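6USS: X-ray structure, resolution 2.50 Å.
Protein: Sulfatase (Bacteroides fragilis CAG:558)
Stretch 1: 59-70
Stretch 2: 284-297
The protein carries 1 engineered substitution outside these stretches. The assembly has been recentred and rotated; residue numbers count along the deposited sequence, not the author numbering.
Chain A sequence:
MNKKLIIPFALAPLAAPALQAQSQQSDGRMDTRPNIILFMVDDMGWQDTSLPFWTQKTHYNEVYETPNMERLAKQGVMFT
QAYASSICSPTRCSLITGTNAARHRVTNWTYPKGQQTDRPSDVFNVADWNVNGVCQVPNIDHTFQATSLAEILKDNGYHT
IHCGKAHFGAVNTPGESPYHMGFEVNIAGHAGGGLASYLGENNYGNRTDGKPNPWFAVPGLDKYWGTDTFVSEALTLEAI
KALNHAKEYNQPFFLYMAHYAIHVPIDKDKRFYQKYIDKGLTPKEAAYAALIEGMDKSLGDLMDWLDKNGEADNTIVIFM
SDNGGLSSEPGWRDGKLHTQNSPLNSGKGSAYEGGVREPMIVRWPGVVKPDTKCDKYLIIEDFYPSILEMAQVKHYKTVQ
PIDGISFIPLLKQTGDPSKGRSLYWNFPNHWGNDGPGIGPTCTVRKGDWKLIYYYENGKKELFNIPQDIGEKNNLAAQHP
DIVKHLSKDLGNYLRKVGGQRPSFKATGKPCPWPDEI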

# COMPACT_ATOMS: atom_id res chain seq x y z
N HIS A 59 -22.02 -5.59 38.18
CA HIS A 59 -22.77 -6.75 37.72
C HIS A 59 -22.38 -7.14 36.30
O HIS A 59 -22.29 -8.34 35.99
CB HIS A 59 -24.28 -6.50 37.80
CG HIS A 59 -25.09 -7.65 37.28
ND1 HIS A 59 -25.02 -8.92 37.82
CD2 HIS A 59 -25.95 -7.74 36.24
CE1 HIS A 59 -25.81 -9.73 37.15
NE2 HIS A 59 -26.39 -9.04 36.18
N TYR A 60 -22.12 -6.15 35.44
CA TYR A 60 -21.61 -6.46 34.11
C TYR A 60 -20.31 -7.25 34.20
O TYR A 60 -20.13 -8.24 33.47
CB TYR A 60 -21.38 -5.19 33.30
CG TYR A 60 -22.66 -4.54 32.87
CD1 TYR A 60 -23.66 -5.28 32.24
CD2 TYR A 60 -22.89 -3.19 33.08
CE1 TYR A 60 -24.84 -4.69 31.83
CE2 TYR A 60 -24.08 -2.58 32.66
CZ TYR A 60 -25.04 -3.35 32.03
OH TYR A 60 -26.21 -2.79 31.63
N ASN A 61 -19.40 -6.85 35.08
CA ASN A 61 -18.16 -7.61 35.25
C ASN A 61 -18.46 -9.04 35.61
O ASN A 61 -17.81 -9.97 35.11
CB ASN A 61 -17.28 -6.98 36.33
CG ASN A 61 -16.83 -5.60 35.98
OD1 ASN A 61 -16.68 -4.74 36.85
ND2 ASN A 61 -16.60 -5.37 34.70
N GLU A 62 -19.46 -9.26 36.47
CA GLU A 62 -19.81 -10.63 36.84
C GLU A 62 -20.32 -11.42 35.64
O GLU A 62 -20.03 -12.61 35.52
CB GLU A 62 -20.85 -10.63 37.97
CG GLU A 62 -20.42 -9.97 39.30
CD GLU A 62 -19.29 -10.70 40.03
OE1 GLU A 62 -18.70 -11.67 39.48
OE2 GLU A 62 -18.98 -10.30 41.18
N VAL A 63 -21.06 -10.78 34.73
CA VAL A 63 -21.71 -11.58 33.68
C VAL A 63 -20.84 -11.77 32.42
O VAL A 63 -20.90 -12.83 31.79
CB VAL A 63 -23.10 -11.01 33.30
CG1 VAL A 63 -23.93 -10.78 34.53
CG2 VAL A 63 -23.01 -9.72 32.47
N TYR A 64 -20.02 -10.79 32.05
CA TYR A 64 -19.23 -10.93 30.83
C TYR A 64 -18.01 -11.81 31.09
O TYR A 64 -17.61 -12.05 32.23
CB TYR A 64 -18.79 -9.56 30.30
CG TYR A 64 -19.96 -8.67 29.93
CD1 TYR A 64 -21.02 -9.16 29.17
CD2 TYR A 64 -20.00 -7.34 30.33
CE1 TYR A 64 -22.10 -8.35 28.83
CE2 TYR A 64 -21.07 -6.51 29.99
CZ TYR A 64 -22.12 -7.03 29.24
OH TYR A 64 -23.20 -6.23 28.89
N GLU A 65 -17.41 -12.30 30.01
CA GLU A 65 -16.24 -13.17 30.11
C GLU A 65 -15.16 -12.69 29.14
O GLU A 65 -15.20 -12.99 27.94
CB GLU A 65 -16.62 -14.62 29.86
CG GLU A 65 -17.55 -15.17 30.92
CD GLU A 65 -18.03 -16.57 30.59
OE1 GLU A 65 -17.40 -17.24 29.74
OE2 GLU A 65 -19.04 -17.00 31.18
N THR A 66 -14.20 -11.93 29.66
CA THR A 66 -13.01 -11.53 28.90
C THR A 66 -11.78 -12.03 29.64
O THR A 66 -11.00 -11.24 30.20
CB THR A 66 -12.97 -10.01 28.70
OG1 THR A 66 -13.01 -9.33 29.97
CG2 THR A 66 -14.15 -9.56 27.84
N PRO A 67 -11.58 -13.35 29.69
CA PRO A 67 -10.44 -13.87 30.45
C PRO A 67 -9.10 -13.46 29.87
O PRO A 67 -8.12 -13.36 30.62
CB PRO A 67 -10.63 -15.39 30.39
CG PRO A 67 -11.35 -15.59 29.06
CD PRO A 67 -12.29 -14.41 28.95
N ASN A 68 -9.03 -13.23 28.55
CA ASN A 68 -7.75 -12.86 27.93
C ASN A 68 -7.39 -11.40 28.21
O ASN A 68 -6.21 -11.06 28.34
CB ASN A 68 -7.79 -13.13 26.43
CG ASN A 68 -7.88 -14.61 26.10
OD1 ASN A 68 -6.95 -15.38 26.34
ND2 ASN A 68 -9.00 -15.01 25.51
N MET A 69 -8.40 -10.51 28.30
CA MET A 69 -8.17 -9.16 28.80
C MET A 69 -7.61 -9.18 30.23
O MET A 69 -6.73 -8.39 30.58
CB MET A 69 -9.46 -8.33 28.75
CG MET A 69 -9.93 -7.93 27.36
SD MET A 69 -11.43 -6.92 27.39
CE MET A 69 -10.92 -5.45 28.29
N GLU A 70 -8.14 -10.06 31.09
CA GLU A 70 -7.63 -10.16 32.46
C GLU A 70 -6.18 -10.63 32.47
O GLU A 70 -5.34 -10.08 33.18
CB GLU A 70 -8.50 -11.11 33.28
CG GLU A 70 -9.90 -10.64 33.53
CD GLU A 70 -10.75 -11.70 34.22
OE1 GLU A 70 -10.18 -12.51 34.99
OE2 GLU A 70 -11.98 -11.72 34.01
N LYS A 284 -31.18 -10.56 23.96
CA LYS A 284 -30.39 -9.39 23.56
C LYS A 284 -29.07 -9.34 24.32
O LYS A 284 -28.00 -9.17 23.72
CB LYS A 284 -31.19 -8.11 23.82
CG LYS A 284 -32.31 -7.86 22.85
CD LYS A 284 -33.05 -6.59 23.23
CE LYS A 284 -34.16 -6.27 22.26
NZ LYS A 284 -35.25 -7.25 22.38
N GLU A 285 -29.12 -9.52 25.64
CA GLU A 285 -27.89 -9.42 26.42
C GLU A 285 -27.00 -10.65 26.22
O GLU A 285 -25.77 -10.53 26.26
CB GLU A 285 -28.22 -9.19 27.90
CG GLU A 285 -28.92 -7.85 28.21
CD GLU A 285 -28.14 -6.62 27.73
OE1 GLU A 285 -27.10 -6.28 28.35
OE2 GLU A 285 -28.57 -6.00 26.73
N ALA A 286 -27.58 -11.83 25.99
CA ALA A 286 -26.75 -12.98 25.67
C ALA A 286 -26.01 -12.79 24.35
O ALA A 286 -24.84 -13.19 24.23
CB ALA A 286 -27.59 -14.26 25.63
N ALA A 287 -26.65 -12.17 23.35
CA ALA A 287 -25.94 -11.90 22.10
C ALA A 287 -24.84 -10.86 22.31
O ALA A 287 -23.75 -10.98 21.72
CB ALA A 287 -26.92 -11.45 21.02
N TYR A 288 -25.08 -9.83 23.13
CA TYR A 288 -24.03 -8.86 23.39
C TYR A 288 -22.84 -9.54 24.08
O TYR A 288 -21.70 -9.42 23.63
CB TYR A 288 -24.56 -7.70 24.23
CG TYR A 288 -23.75 -6.40 24.14
CD1 TYR A 288 -23.67 -5.69 22.94
CD2 TYR A 288 -23.09 -5.88 25.25
CE1 TYR A 288 -22.93 -4.49 22.85
CE2 TYR A 288 -22.36 -4.70 25.17
CZ TYR A 288 -22.28 -4.01 23.97
OH TYR A 288 -21.56 -2.84 23.90
N ALA A 289 -23.11 -10.28 25.16
CA ALA A 289 -22.06 -11.00 25.87
C ALA A 289 -21.26 -11.89 24.93
O ALA A 289 -20.03 -12.01 25.07
CB ALA A 289 -22.67 -11.84 26.99
N ALA A 290 -21.94 -12.51 23.96
CA ALA A 290 -21.26 -13.40 23.03
C ALA A 290 -20.35 -12.62 22.07
O ALA A 290 -19.26 -13.09 21.73
CB ALA A 290 -22.29 -14.23 22.27
N LEU A 291 -20.77 -11.42 21.65
CA LEU A 291 -19.88 -10.56 20.87
C LEU A 291 -18.64 -10.20 21.67
O LEU A 291 -17.52 -10.22 21.15
CB LEU A 291 -20.60 -9.29 20.43
CG LEU A 291 -21.64 -9.43 19.33
CD1 LEU A 291 -21.96 -8.05 18.67
CD2 LEU A 291 -21.17 -10.45 18.32
N ILE A 292 -18.83 -9.86 22.95
CA ILE A 292 -17.72 -9.48 23.82
C ILE A 292 -16.73 -10.62 23.96
O ILE A 292 -15.52 -10.42 23.93
CB ILE A 292 -18.26 -9.01 25.19
CG1 ILE A 292 -18.87 -7.60 25.07
CG2 ILE A 292 -17.19 -9.08 26.25
CD1 ILE A 292 -19.78 -7.24 26.23
N GLU A 293 -17.24 -11.85 24.07
CA GLU A 293 -16.34 -12.97 24.32
C GLU A 293 -15.59 -13.38 23.06
O GLU A 293 -14.44 -13.82 23.15
CB GLU A 293 -17.11 -14.17 24.88
CG GLU A 293 -16.18 -15.17 25.58
CD GLU A 293 -16.83 -16.51 25.97
OE1 GLU A 293 -18.07 -16.57 26.10
OE2 GLU A 293 -16.07 -17.49 26.16
N GLY A 294 -16.21 -13.24 21.89
CA GLY A 294 -15.51 -13.56 20.66
C GLY A 294 -14.43 -12.54 20.33
O GLY A 294 -13.38 -12.89 19.78
N MET A 295 -14.68 -11.27 20.67
CA MET A 295 -13.60 -10.29 20.64
C MET A 295 -12.45 -10.75 21.52
O MET A 295 -11.29 -10.75 21.10
CB MET A 295 -14.12 -8.93 21.09
CG MET A 295 -13.03 -7.88 21.29
SD MET A 295 -12.30 -7.90 22.95
CE MET A 295 -13.69 -7.41 23.95
N ASP A 296 -12.76 -11.15 22.75
CA ASP A 296 -11.72 -11.57 23.69
C ASP A 296 -11.00 -12.84 23.22
O ASP A 296 -9.81 -13.02 23.51
CB ASP A 296 -12.33 -11.77 25.07
CG ASP A 296 -11.28 -12.04 26.14
OD1 ASP A 296 -10.71 -11.06 26.70
OD2 ASP A 296 -11.02 -13.23 26.44
N LYS A 297 -11.71 -13.73 22.52
CA LYS A 297 -11.05 -14.91 21.96
C LYS A 297 -10.01 -14.51 20.93
O LYS A 297 -8.93 -15.10 20.85
CB LYS A 297 -12.07 -15.85 21.33
CG LYS A 297 -11.46 -17.06 20.62
CD LYS A 297 -12.52 -17.82 19.83
CE LYS A 297 -11.96 -19.07 19.15
NZ LYS A 297 -10.87 -18.80 18.18
O HOH W 1 -28.04 -4.27 30.01
O HOH W 2 -25.60 -7.98 30.21
O HOH W 3 -18.88 -11.91 27.62

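Helix 284-297 packs against a segment that leaves one helix at Y64 and enters another at P67. E285, its CA-to-CB bond directed toward stretch 1, reaches both tyrosines through water: its OE1 accepts from water 1 (2.8 Å, weak), which also bonds Y60 OH (2.9 Å), and from water 2 (2.9 Å), which lies 3.3 Å from Y64 OH. Next along the helix, Y288 presents its ring edge to Y64, CD2 lying 3.7 Å from Y64 OH. A289 CB touches the edge of the Y64 ring at CD1 (3.8 Å), while A289 O accepts a hydrogen bond from water 3 (2.8 Å), which in turn accepts from E65 N (2.8 Å) and so ties the loop backbone to the helix. I292 CD1 sits over the face of the Y64 ring, 3.6 Å from its centroid, a CH-pi contact; I292 CG2 packs on T66 CG2 (3.5 Å). E293 OE1 and E65 OE1 are like charges only 3.8 Å apart, each bonded elsewhere in the structure. M295 CE meets M69 SD at 4.1 Å. D296 anchors the second helix by accepting from its first turn: OD2 from N68 N (2.9 Å) and N68 ND2 (2.8 Å), OD1 from M69 N (2.9 Å). N68 ND2 also makes a weak bond to D296 O (2.9 Å).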